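Local coordinates for protein UDP-N-acetylglucosamine 2-epimerase (Methanocaldococcus jannaschii, PDB 4NES) that probably catalyses the reversible C-2 epimerization of UDP-N-acetylglucosamine to UDP-N-acetylmannosamine, and binds UDP-N-acetylglucosamine and UDP together in one subunit, at residues A[46-51]-A[269-273]; A[14-19]-A[169-174]; A[34-38]-A[95-99]; A[88-94]-A[111-117]. Numbering follows the deposited sequence.

Interactions 2, 3 and 4 belong to the N-terminal Rossmann-like half of this GT-B fold, on the sheet holding strands 3-7, 89-93 and 112-116; interaction 1 bridges from that half to the second. Along the chain, 88-94 runs directly into 95-99, so interactions 3 and 4 share one beta-alpha-beta unit, their centres about 13 Å apart. Helix 10-23 links the others: Ile14 of interaction 2 touches Phe47 and Tyr271 of interaction 1, while Lys15 forms a salt bridge with Glu117 of interaction 4. The centres of interactions 1 and 4 lie farthest apart, about 24 Å. Interactions 1 and 2 (UDP) and 3 (UDP-GlcNAc) line the two nucleotide sites in the cleft; interaction 4 is sheet core behind them.

Interaction 1: residues A[46-51]-A[269-273]; sequences IFFEEL and VGYLE. With UDP (uridine-5'-diphosphate), chain C.
Phe47, in an m rotamer, lays its ring against the start of helix 271-280: Phe47 CE1 comes 3.4 Å from Tyr271 N and 3.2 Å from UDP O2. Residues 46-50 end helix 45-50, and Leu51 leaves it, its CD2 4.1 Å from Tyr271 CD2. Glu50 (m, t) reaches the same helix start, where Leu272 N donates to Glu50 OE1 at 3.0 Å, almost linearly. Glu50 OE2 lies 2.5 Å from Glu273 OE1. Gly270 (phi/psi -68/167), the N-cap residue, sits opposite Ile46 with CA atoms 5.8 Å apart; a CB here would strike both Glu50 OE2 and Ile46 CD1. Val269 pairs with the uracil, its N donating to UDP O4 (3.0 Å) and its O accepting from UDP N3 (2.8 Å). The contact spans the cleft between the two GT-B halves. Its chemistry implies that main-chain atoms of Val269 in one half recognise the base and the edge of Phe47 from the other meets its O2, while Glu50 binds the helix start, not the nucleotide.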
# COMPACT_ATOMS: atom_id res chain seq x y z
N ILE A 46 -21.89 18.26 10.80
CA ILE A 46 -23.26 18.29 10.30
C ILE A 46 -23.75 16.89 9.93
O ILE A 46 -24.94 16.60 10.04
CB ILE A 46 -23.43 19.30 9.13
CG1 ILE A 46 -24.91 19.52 8.80
CG2 ILE A 46 -22.65 18.86 7.89
CD1 ILE A 46 -25.17 20.79 7.99
N PHE A 47 -22.85 16.01 9.50
CA PHE A 47 -23.24 14.67 9.11
C PHE A 47 -23.47 13.78 10.31
O PHE A 47 -24.40 12.97 10.31
CB PHE A 47 -22.21 14.09 8.14
CG PHE A 47 -22.10 14.91 6.90
CD1 PHE A 47 -23.12 14.86 5.94
CD2 PHE A 47 -21.06 15.81 6.72
CE1 PHE A 47 -23.06 15.64 4.81
CE2 PHE A 47 -21.00 16.59 5.60
CZ PHE A 47 -22.01 16.52 4.64
N PHE A 48 -22.64 13.93 11.34
CA PHE A 48 -22.89 13.21 12.58
C PHE A 48 -24.24 13.60 13.16
O PHE A 48 -24.96 12.76 13.70
CB PHE A 48 -21.76 13.44 13.58
CG PHE A 48 -20.59 12.52 13.37
CD1 PHE A 48 -19.63 12.80 12.40
CD2 PHE A 48 -20.46 11.36 14.12
CE1 PHE A 48 -18.56 11.94 12.20
CE2 PHE A 48 -19.38 10.50 13.93
CZ PHE A 48 -18.43 10.79 12.97
N GLU A 49 -24.60 14.88 13.04
CA GLU A 49 -25.89 15.36 13.53
C GLU A 49 -27.07 14.87 12.69
O GLU A 49 -28.01 14.27 13.22
CB GLU A 49 -25.90 16.88 13.62
CG GLU A 49 -27.22 17.47 14.12
CD GLU A 49 -27.53 17.05 15.54
OE1 GLU A 49 -26.58 16.71 16.29
OE2 GLU A 49 -28.72 17.05 15.92
N GLU A 50 -27.03 15.13 11.39
CA GLU A 50 -28.18 14.81 10.55
C GLU A 50 -28.41 13.31 10.44
O GLU A 50 -29.54 12.86 10.27
CB GLU A 50 -28.05 15.43 9.16
CG GLU A 50 -28.12 16.96 9.13
CD GLU A 50 -28.24 17.53 7.73
OE1 GLU A 50 -28.10 16.78 6.75
OE2 GLU A 50 -28.49 18.75 7.62
N LEU A 51 -27.33 12.54 10.52
CA LEU A 51 -27.42 11.09 10.36
C LEU A 51 -27.53 10.37 11.70
O LEU A 51 -27.51 9.14 11.74
CB LEU A 51 -26.24 10.56 9.54
CG LEU A 51 -26.21 11.14 8.12
CD1 LEU A 51 -24.94 10.74 7.39
CD2 LEU A 51 -27.42 10.68 7.33
N VAL A 269 -23.28 21.95 2.23
CA VAL A 269 -24.49 21.77 3.04
C VAL A 269 -24.60 20.35 3.57
O VAL A 269 -23.87 19.45 3.16
CB VAL A 269 -25.77 22.13 2.26
CG1 VAL A 269 -25.72 23.59 1.81
CG2 VAL A 269 -25.94 21.19 1.07
N GLY A 270 -25.54 20.14 4.49
CA GLY A 270 -25.78 18.82 5.07
C GLY A 270 -26.35 17.86 4.04
O GLY A 270 -26.77 18.26 2.95
N TYR A 271 -26.35 16.57 4.39
CA TYR A 271 -26.81 15.53 3.48
C TYR A 271 -28.29 15.68 3.09
O TYR A 271 -28.65 15.50 1.93
CB TYR A 271 -26.57 14.16 4.10
CG TYR A 271 -26.70 13.01 3.13
CD1 TYR A 271 -26.07 13.05 1.90
CD2 TYR A 271 -27.45 11.89 3.46
CE1 TYR A 271 -26.17 11.99 1.02
CE2 TYR A 271 -27.56 10.82 2.58
CZ TYR A 271 -26.92 10.89 1.35
OH TYR A 271 -27.01 9.84 0.47
N LEU A 272 -29.13 16.01 4.06
CA LEU A 272 -30.56 16.14 3.77
C LEU A 272 -30.81 17.27 2.77
O LEU A 272 -31.57 17.13 1.81
CB LEU A 272 -31.35 16.39 5.06
CG LEU A 272 -31.21 15.31 6.12
CD1 LEU A 272 -31.99 15.72 7.36
CD2 LEU A 272 -31.71 13.97 5.59
N GLU A 273 -30.15 18.39 3.02
CA GLU A 273 -30.23 19.54 2.14
C GLU A 273 -29.70 19.19 0.74
O GLU A 273 -30.30 19.55 -0.27
CB GLU A 273 -29.44 20.70 2.75
CG GLU A 273 -30.11 21.31 3.99
CD GLU A 273 -29.87 20.52 5.26
OE1 GLU A 273 -28.98 19.64 5.29
OE2 GLU A 273 -30.58 20.78 6.26
N1 UDP C . -22.66 16.05 -0.20
C2 UDP C . -23.29 16.72 0.79
N3 UDP C . -23.32 18.07 0.77
C4 UDP C . -22.72 18.80 -0.20
C5 UDP C . -22.05 18.14 -1.24
C6 UDP C . -22.03 16.74 -1.20
O2 UDP C . -23.85 16.11 1.70
O4 UDP C . -22.77 20.19 -0.16
C1' UDP C . -22.55 14.58 -0.22
C2' UDP C . -23.10 13.87 -1.34
O2' UDP C . -24.49 13.74 -1.22
C3' UDP C . -22.36 12.60 -1.32
C4' UDP C . -21.08 12.94 -0.72
O4' UDP C . -21.16 14.28 -0.29
O3' UDP C . -22.97 11.59 -0.56
C5' UDP C . -19.93 12.87 -1.67
O5' UDP C . -18.74 13.32 -1.08
PA UDP C . -17.60 14.05 -1.92
O1A UDP C . -16.99 15.13 -1.05
O2A UDP C . -18.19 14.60 -3.20
O3A UDP C . -16.45 13.00 -2.20
PB UDP C . -16.29 11.77 -3.16
O1B UDP C . -17.60 10.99 -3.24
O2B UDP C . -15.85 12.28 -4.51
O3B UDP C . -15.20 10.99 -2.50

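Interaction 2: residues A[14-19]-A[169-174]; sequences IKLSPI and NTIVDA. With UDP (uridine-5'-diphosphate), chain C.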
# COMPACT_ATOMS: atom_id res chain seq x y z
N ILE A 14 -21.12 9.48 5.42
CA ILE A 14 -22.40 9.19 4.78
C ILE A 14 -22.49 7.70 4.43
O ILE A 14 -23.49 7.04 4.75
CB ILE A 14 -22.59 10.08 3.53
CG1 ILE A 14 -22.71 11.56 3.95
CG2 ILE A 14 -23.78 9.62 2.70
CD1 ILE A 14 -22.52 12.52 2.81
N LYS A 15 -21.45 7.16 3.80
CA LYS A 15 -21.49 5.78 3.34
C LYS A 15 -21.35 4.74 4.46
O LYS A 15 -21.72 3.58 4.28
CB LYS A 15 -20.47 5.55 2.22
CG LYS A 15 -21.01 6.07 0.89
CD LYS A 15 -19.95 6.06 -0.21
CE LYS A 15 -20.58 6.31 -1.58
NZ LYS A 15 -19.55 6.42 -2.67
N LEU A 16 -20.82 5.15 5.60
CA LEU A 16 -20.76 4.27 6.76
C LEU A 16 -22.02 4.34 7.61
O LEU A 16 -22.27 3.44 8.42
CB LEU A 16 -19.54 4.58 7.65
CG LEU A 16 -18.23 4.07 7.06
CD1 LEU A 16 -17.05 4.80 7.69
CD2 LEU A 16 -18.11 2.54 7.23
N SER A 17 -22.83 5.38 7.43
CA SER A 17 -24.06 5.51 8.22
C SER A 17 -24.99 4.28 8.19
O SER A 17 -25.53 3.90 9.24
CB SER A 17 -24.80 6.84 7.96
OG SER A 17 -25.43 6.90 6.69
N PRO A 18 -25.17 3.63 7.02
CA PRO A 18 -26.02 2.43 7.05
C PRO A 18 -25.38 1.26 7.79
O PRO A 18 -26.12 0.41 8.33
CB PRO A 18 -26.18 2.08 5.57
CG PRO A 18 -25.95 3.39 4.84
CD PRO A 18 -24.87 4.06 5.64
N ILE A 19 -24.06 1.20 7.82
CA ILE A 19 -23.37 0.17 8.60
C ILE A 19 -23.53 0.42 10.09
O ILE A 19 -23.83 -0.50 10.88
CB ILE A 19 -21.89 0.08 8.19
CG1 ILE A 19 -21.81 -0.56 6.80
CG2 ILE A 19 -21.10 -0.74 9.20
CD1 ILE A 19 -20.48 -0.37 6.12
N ASN A 169 -23.93 -1.05 -3.10
CA ASN A 169 -23.29 0.11 -2.49
C ASN A 169 -24.17 0.67 -1.38
O ASN A 169 -25.36 0.91 -1.60
CB ASN A 169 -22.98 1.17 -3.55
CG ASN A 169 -21.96 2.19 -3.06
OD1 ASN A 169 -22.10 2.78 -2.00
ND2 ASN A 169 -20.89 2.37 -3.84
N THR A 170 -23.58 0.87 -0.20
CA THR A 170 -24.33 1.46 0.93
C THR A 170 -24.91 2.85 0.64
O THR A 170 -25.79 3.31 1.37
CB THR A 170 -23.47 1.56 2.20
OG1 THR A 170 -22.35 2.41 1.95
CG2 THR A 170 -22.98 0.19 2.67
N ILE A 171 -24.44 3.52 -0.41
CA ILE A 171 -25.02 4.81 -0.75
C ILE A 171 -26.49 4.65 -1.15
O ILE A 171 -27.29 5.58 -0.94
CB ILE A 171 -24.22 5.53 -1.86
CG1 ILE A 171 -24.58 7.01 -1.89
CG2 ILE A 171 -24.44 4.87 -3.22
CD1 ILE A 171 -24.22 7.73 -0.61
N VAL A 172 -26.89 3.49 -1.67
CA VAL A 172 -28.30 3.25 -1.92
C VAL A 172 -29.08 3.27 -0.61
O VAL A 172 -30.10 3.95 -0.52
CB VAL A 172 -28.57 1.92 -2.67
CG1 VAL A 172 -30.07 1.76 -2.96
CG2 VAL A 172 -27.79 1.89 -3.96
N ASP A 173 -28.61 2.53 0.39
CA ASP A 173 -29.23 2.55 1.71
C ASP A 173 -29.37 3.98 2.21
O ASP A 173 -30.42 4.39 2.69
CB ASP A 173 -28.37 1.86 2.79
CG ASP A 173 -27.89 0.46 2.42
OD1 ASP A 173 -27.70 0.12 1.24
OD2 ASP A 173 -27.63 -0.31 3.38
N ALA A 174 -28.28 4.75 2.13
CA ALA A 174 -28.25 6.10 2.68
C ALA A 174 -29.24 7.02 1.96
O ALA A 174 -30.00 7.77 2.60
CB ALA A 174 -26.85 6.68 2.61
N1 UDP C . -22.66 16.05 -0.20
C2 UDP C . -23.29 16.72 0.79
N3 UDP C . -23.32 18.07 0.77
C4 UDP C . -22.72 18.80 -0.20
C5 UDP C . -22.05 18.14 -1.24
C6 UDP C . -22.03 16.74 -1.20
O2 UDP C . -23.85 16.11 1.70
O4 UDP C . -22.77 20.19 -0.16
C1' UDP C . -22.55 14.58 -0.22
C2' UDP C . -23.10 13.87 -1.34
O2' UDP C . -24.49 13.74 -1.22
C3' UDP C . -22.36 12.60 -1.32
C4' UDP C . -21.08 12.94 -0.72
O4' UDP C . -21.16 14.28 -0.29
O3' UDP C . -22.97 11.59 -0.56
C5' UDP C . -19.93 12.87 -1.67
O5' UDP C . -18.74 13.32 -1.08
PA UDP C . -17.60 14.05 -1.92
O1A UDP C . -16.99 15.13 -1.05
O2A UDP C . -18.19 14.60 -3.20
O3A UDP C . -16.45 13.00 -2.20
PB UDP C . -16.29 11.77 -3.16
O1B UDP C . -17.60 10.99 -3.24
O2B UDP C . -15.85 12.28 -4.51
O3B UDP C . -15.20 10.99 -2.50
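Helices 10-23 and 170-183 cross here nearly at right angles, 82° between the short axes at 7.8 Å, and their side chains show how they come so close. Thr170, with chi1 p, points its hydroxyl into the first helix, and OG1 donates to Lys15 O at 2.7 Å. That carbonyl is available because helix 14-19 is kinked: Pro18 has no NH to give, and Ile19 N makes no bond to the preceding turn. Ile14 O is served instead by Ser17, also p, whose OG donates at 2.7 Å. Pro18 then wedges against the second helix, its CG 3.5 Å from both Thr170 O and Asp173 CB.

Lys15 is stretched out (m, t, t, t), so that its CE passes 3.7 Å from Ile171 CB before NZ reaches salt bridges with Glu117 and Glu293. Asn169 (chi1 t) caps its own helix, OD1 accepting from Ile171 N at 2.9 Å. Ile171, in the t, p rotamer, sends CD1 to within 3.8 Å of Ile14 CG2, while Ile14 (m, t) brings CD1 to 3.5 Å from UDP O3'. Helix 353-363 covers the far side through Ile357, against Thr170 and Ile19. This is close helix crossing in the N-terminal half of a GT-B fold, with Ile14 at the edge of its UDP pocket.

Interaction 3: residues A[34-38]-A[95-99]; sequences HTNQH and DTNTV. With UD1 (uridine-diphosphate-N-acetylglucosamine), chain B.
Gln37 and Thr98 make the strongest direct link: Thr98 OG1 donates to Gln37 OE1 at 2.8 Å, and Thr98 N adds a weak bond to the same OE1 at 3.4 Å. With OE1 so occupied, the amide faces UDP-GlcNAc with its nitrogen, and Gln37 NE2 donates to O7' of the acetyl group (3.0 Å) and to O2A of the alpha phosphate (3.1 Å). Asn97 N, in the first turn of helix 97-108, also reaches UD1 O7' at 2.9 Å, so both segments hold the same carbonyl. His38 NE2 donates to UD1 O2B at 2.8 Å.

Build Gln37 fully extended (t, t), with Thr98 m. Thr35, chi1 p, places its OG1 2.8 Å from Thr98 OG1; the CA atoms of these threonines are 6.8 Å apart, the closest pair. Thr35 OG1 also accepts from Gln37 N at 3.3 Å, an ST turn that curls through Asn36, which has left-handed backbone angles (58/35). Thr96 is the N-cap residue, its OG1 weakly bonded to Val99 N and held besides by Glu12. Lys108 of the second subunit bonds Asn97 OD1. The two loops leave strands 30-34 and 89-93 on either side of strand 3-7, and helix 67-85 packs against Gln37 and Thr98 through Met74.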
# COMPACT_ATOMS: atom_id res chain seq x y z
N HIS A 34 -12.03 8.48 14.53
CA HIS A 34 -12.10 9.55 13.55
C HIS A 34 -10.70 10.15 13.40
O HIS A 34 -10.11 10.59 14.39
CB HIS A 34 -13.09 10.61 14.06
CG HIS A 34 -13.63 11.53 13.01
ND1 HIS A 34 -12.92 11.90 11.88
CD2 HIS A 34 -14.81 12.19 12.93
CE1 HIS A 34 -13.64 12.73 11.15
NE2 HIS A 34 -14.80 12.93 11.77
N THR A 35 -10.15 10.16 12.19
CA THR A 35 -8.84 10.80 11.99
C THR A 35 -8.96 12.31 11.97
O THR A 35 -7.95 13.02 12.07
CB THR A 35 -8.20 10.38 10.66
OG1 THR A 35 -9.07 10.76 9.59
CG2 THR A 35 -7.95 8.88 10.63
N ASN A 36 -10.19 12.80 11.79
CA ASN A 36 -10.45 14.23 11.65
C ASN A 36 -9.68 14.80 10.46
O ASN A 36 -9.23 15.94 10.50
CB ASN A 36 -10.14 15.00 12.94
CG ASN A 36 -10.72 14.33 14.17
OD1 ASN A 36 -9.98 13.83 15.00
ND2 ASN A 36 -12.05 14.32 14.29
N GLN A 37 -9.55 13.98 9.41
CA GLN A 37 -9.05 14.46 8.13
C GLN A 37 -9.89 15.65 7.69
O GLN A 37 -9.36 16.68 7.28
CB GLN A 37 -9.07 13.35 7.07
CG GLN A 37 -8.51 13.84 5.75
CD GLN A 37 -8.42 12.77 4.67
OE1 GLN A 37 -8.42 11.56 4.95
NE2 GLN A 37 -8.35 13.21 3.43
N HIS A 38 -11.21 15.49 7.78
CA HIS A 38 -12.15 16.60 7.66
C HIS A 38 -12.55 17.08 9.04
O HIS A 38 -12.74 16.26 9.95
CB HIS A 38 -13.38 16.18 6.86
CG HIS A 38 -13.12 16.09 5.39
ND1 HIS A 38 -14.10 15.84 4.47
CD2 HIS A 38 -11.96 16.25 4.70
CE1 HIS A 38 -13.57 15.85 3.25
NE2 HIS A 38 -12.27 16.09 3.37
N ASP A 95 -11.80 5.30 -0.38
CA ASP A 95 -10.51 5.51 -1.03
C ASP A 95 -9.74 6.76 -0.60
O ASP A 95 -8.88 7.25 -1.34
CB ASP A 95 -10.73 5.51 -2.54
CG ASP A 95 -11.76 6.53 -2.97
OD1 ASP A 95 -12.02 7.48 -2.21
OD2 ASP A 95 -12.31 6.39 -4.08
N THR A 96 -10.01 7.26 0.59
CA THR A 96 -9.30 8.44 1.09
C THR A 96 -7.99 8.02 1.75
O THR A 96 -7.75 6.83 1.96
CB THR A 96 -10.16 9.20 2.11
OG1 THR A 96 -10.33 8.38 3.27
CG2 THR A 96 -11.53 9.53 1.51
N ASN A 97 -7.15 9.00 2.08
CA ASN A 97 -5.92 8.68 2.81
C ASN A 97 -6.20 8.01 4.15
O ASN A 97 -5.43 7.16 4.59
CB ASN A 97 -5.05 9.92 3.00
CG ASN A 97 -4.35 10.34 1.73
OD1 ASN A 97 -4.36 9.63 0.72
ND2 ASN A 97 -3.72 11.51 1.77
N THR A 98 -7.31 8.37 4.78
CA THR A 98 -7.72 7.73 6.02
C THR A 98 -7.92 6.23 5.84
O THR A 98 -7.50 5.43 6.68
CB THR A 98 -9.01 8.36 6.55
OG1 THR A 98 -8.72 9.68 7.05
CG2 THR A 98 -9.60 7.52 7.67
N VAL A 99 -8.53 5.84 4.72
CA VAL A 99 -8.78 4.43 4.42
C VAL A 99 -7.47 3.66 4.31
O VAL A 99 -7.30 2.60 4.92
CB VAL A 99 -9.58 4.28 3.12
CG1 VAL A 99 -9.66 2.82 2.68
CG2 VAL A 99 -10.96 4.89 3.29
C1' UD1 B . -10.48 14.19 0.40
C2' UD1 B . -10.19 12.88 -0.28
C3' UD1 B . -11.04 12.69 -1.44
C4' UD1 B . -12.47 12.83 -1.14
C5' UD1 B . -12.73 14.11 -0.39
C6' UD1 B . -14.12 14.21 0.11
C7' UD1 B . -7.74 12.14 -0.05
C8' UD1 B . -6.36 12.20 -0.63
N2' UD1 B . -8.78 12.87 -0.75
O1' UD1 B . -10.20 15.22 -0.47
O3' UD1 B . -10.79 11.38 -1.99
O4' UD1 B . -13.24 12.82 -2.33
O5' UD1 B . -11.89 14.21 0.76
O6' UD1 B . -14.62 15.49 0.16
O7' UD1 B . -7.97 11.50 0.98
N1 UD1 B . -10.31 21.52 3.93
C2 UD1 B . -10.96 22.32 4.79
N3 UD1 B . -11.73 21.80 5.75
C4 UD1 B . -11.86 20.48 5.89
C5 UD1 B . -11.21 19.62 5.02
C6 UD1 B . -10.42 20.17 4.02
O2 UD1 B . -10.86 23.52 4.69
O4 UD1 B . -12.65 19.97 6.88
C1B UD1 B . -9.47 22.07 2.85
C2B UD1 B . -8.08 22.38 3.25
O2' UD1 B . -7.64 23.52 2.56
C3B UD1 B . -7.34 21.22 2.81
C4B UD1 B . -8.03 20.88 1.54
O4B UD1 B . -9.40 21.16 1.75
O3B UD1 B . -5.96 21.43 2.64
C5B UD1 B . -7.88 19.45 1.17
O5B UD1 B . -8.22 18.53 2.17
PA UD1 B . -7.87 17.02 2.01
O1A UD1 B . -6.39 16.89 1.89
O2A UD1 B . -8.42 16.28 3.18
O3A UD1 B . -8.47 16.51 0.65
PB UD1 B . -9.93 16.69 0.04
O1B UD1 B . -9.81 17.56 -1.17
O2B UD1 B . -10.91 17.12 1.09

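Interaction 4: residues A[88-94]-A[111-117]; sequences DVVVVQG and IDVAHVE
Two parallel strands, 89-93 and 112-116, run side by side at 24° and 4.7 Å, with Val90 beside Val113, Val91 beside Ala114, Val92 beside His115 and Gln93 beside Val116. The main-chain bonds zigzag between them: Val90 N to Asp112 O (2.9 Å), Ala114 N to Val90 O (2.7 Å), Val92 N to Ala114 O (3.0 Å), Val116 N to Val92 O (2.9 Å) and Gly94 N to Val116 O (2.9 Å). The intervening residues Val89 and Val91 bond outward to strand 3-7. At the start of the pair a water spans the gap, donating to Asp88 O (2.6 Å) and accepting from Asp112 N (3.0 Å).

Val91 and Val116 meet on the face of Ala114, CG1 to CG2 3.8 Å; Val90, Val92, Val113 and His115 share the face under helix 97-108, which makes the beta-alpha-beta crossover. At the far end Gly94 turns with phi/psi 93/-132, where a CB would run into the preceding carbonyl. His115 (chi1 t) reaches across to the end of the neighbouring strand, so that NE2 donates to Gly94 O at 2.7 Å, while ND1 bonds Asp137. A second water accepts from Gln93 NE2 (3.0 Å) and donates to Glu117 OE1 (2.8 Å); Glu117 OE2 takes Lys15 and Asn169. With both imidazole nitrogens bonded to oxygens, one of them a carboxylate's, the chemistry is consistent with a doubly protonated His115.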
# COMPACT_ATOMS: atom_id res chain seq x y z
N ASP A 88 -10.64 -6.97 16.60
CA ASP A 88 -10.20 -8.01 15.68
C ASP A 88 -10.68 -7.79 14.25
O ASP A 88 -10.31 -8.54 13.36
CB ASP A 88 -10.50 -9.41 16.19
CG ASP A 88 -11.95 -9.60 16.55
OD1 ASP A 88 -12.79 -8.82 16.10
OD2 ASP A 88 -12.24 -10.56 17.30
N VAL A 89 -11.50 -6.76 14.04
CA VAL A 89 -11.80 -6.30 12.68
C VAL A 89 -11.77 -4.78 12.63
O VAL A 89 -12.27 -4.11 13.54
CB VAL A 89 -13.18 -6.79 12.18
CG1 VAL A 89 -13.43 -6.32 10.75
CG2 VAL A 89 -13.31 -8.30 12.27
N VAL A 90 -11.18 -4.24 11.57
CA VAL A 90 -11.22 -2.82 11.26
C VAL A 90 -12.01 -2.62 9.97
O VAL A 90 -11.76 -3.29 8.96
CB VAL A 90 -9.78 -2.25 11.13
CG1 VAL A 90 -9.75 -0.95 10.32
CG2 VAL A 90 -9.18 -2.05 12.51
N VAL A 91 -12.96 -1.69 10.00
CA VAL A 91 -13.77 -1.37 8.83
C VAL A 91 -13.36 -0.01 8.29
O VAL A 91 -13.30 0.97 9.04
CB VAL A 91 -15.27 -1.35 9.18
CG1 VAL A 91 -16.08 -0.85 8.01
CG2 VAL A 91 -15.75 -2.74 9.57
N VAL A 92 -13.05 0.04 6.99
CA VAL A 92 -12.77 1.31 6.31
C VAL A 92 -13.59 1.37 5.03
O VAL A 92 -13.86 0.35 4.40
CB VAL A 92 -11.28 1.48 5.99
CG1 VAL A 92 -10.49 1.74 7.27
CG2 VAL A 92 -10.74 0.27 5.23
N GLN A 93 -13.98 2.59 4.66
CA GLN A 93 -14.88 2.77 3.51
C GLN A 93 -14.25 3.66 2.47
O GLN A 93 -13.94 4.81 2.74
CB GLN A 93 -16.20 3.43 3.96
CG GLN A 93 -17.29 3.50 2.87
CD GLN A 93 -17.05 4.57 1.81
OE1 GLN A 93 -16.78 5.72 2.12
NE2 GLN A 93 -17.15 4.17 0.55
N GLY A 94 -14.09 3.12 1.27
CA GLY A 94 -13.74 3.95 0.13
C GLY A 94 -12.25 4.07 -0.17
O GLY A 94 -11.52 3.08 -0.25
N ILE A 111 -4.60 -7.54 12.12
CA ILE A 111 -6.02 -7.33 12.38
C ILE A 111 -6.74 -7.35 11.05
O ILE A 111 -6.37 -6.62 10.13
CB ILE A 111 -6.27 -5.97 13.06
CG1 ILE A 111 -5.61 -5.92 14.44
CG2 ILE A 111 -7.78 -5.68 13.17
CD1 ILE A 111 -5.58 -4.53 15.07
N ASP A 112 -7.78 -8.17 10.93
CA ASP A 112 -8.54 -8.27 9.68
C ASP A 112 -9.11 -6.92 9.25
O ASP A 112 -9.70 -6.19 10.05
CB ASP A 112 -9.69 -9.27 9.81
CG ASP A 112 -9.22 -10.72 9.86
OD1 ASP A 112 -8.01 -10.98 9.71
OD2 ASP A 112 -10.08 -11.60 10.05
N VAL A 113 -8.93 -6.60 7.97
CA VAL A 113 -9.47 -5.38 7.39
C VAL A 113 -10.68 -5.68 6.52
O VAL A 113 -10.63 -6.54 5.64
CB VAL A 113 -8.40 -4.67 6.54
CG1 VAL A 113 -8.99 -3.46 5.82
CG2 VAL A 113 -7.22 -4.27 7.42
N ALA A 114 -11.78 -4.97 6.79
CA ALA A 114 -12.97 -5.06 5.95
C ALA A 114 -13.10 -3.77 5.16
O ALA A 114 -13.23 -2.70 5.74
CB ALA A 114 -14.20 -5.28 6.81
N HIS A 115 -13.05 -3.88 3.84
CA HIS A 115 -13.09 -2.72 2.96
C HIS A 115 -14.45 -2.60 2.31
O HIS A 115 -14.84 -3.43 1.48
CB HIS A 115 -12.01 -2.83 1.88
CG HIS A 115 -11.85 -1.58 1.08
ND1 HIS A 115 -11.29 -1.58 -0.18
CD2 HIS A 115 -12.14 -0.29 1.36
CE1 HIS A 115 -11.26 -0.35 -0.65
NE2 HIS A 115 -11.78 0.46 0.26
N VAL A 116 -15.16 -1.54 2.69
CA VAL A 116 -16.47 -1.24 2.14
C VAL A 116 -16.27 -0.41 0.88
O VAL A 116 -15.52 0.57 0.90
CB VAL A 116 -17.32 -0.47 3.17
CG1 VAL A 116 -18.70 -0.11 2.61
CG2 VAL A 116 -17.45 -1.28 4.45
N GLU A 117 -16.91 -0.83 -0.21
CA GLU A 117 -16.76 -0.22 -1.54
C GLU A 117 -15.40 -0.60 -2.15
O GLU A 117 -14.59 0.24 -2.53
CB GLU A 117 -17.00 1.29 -1.53
CG GLU A 117 -17.32 1.88 -2.90
CD GLU A 117 -17.42 3.39 -2.87
OE1 GLU A 117 -16.36 4.07 -2.80
OE2 GLU A 117 -18.55 3.89 -2.90
O HOH W 1 -8.19 -9.99 13.27
O HOH W 2 -16.52 6.44 -1.30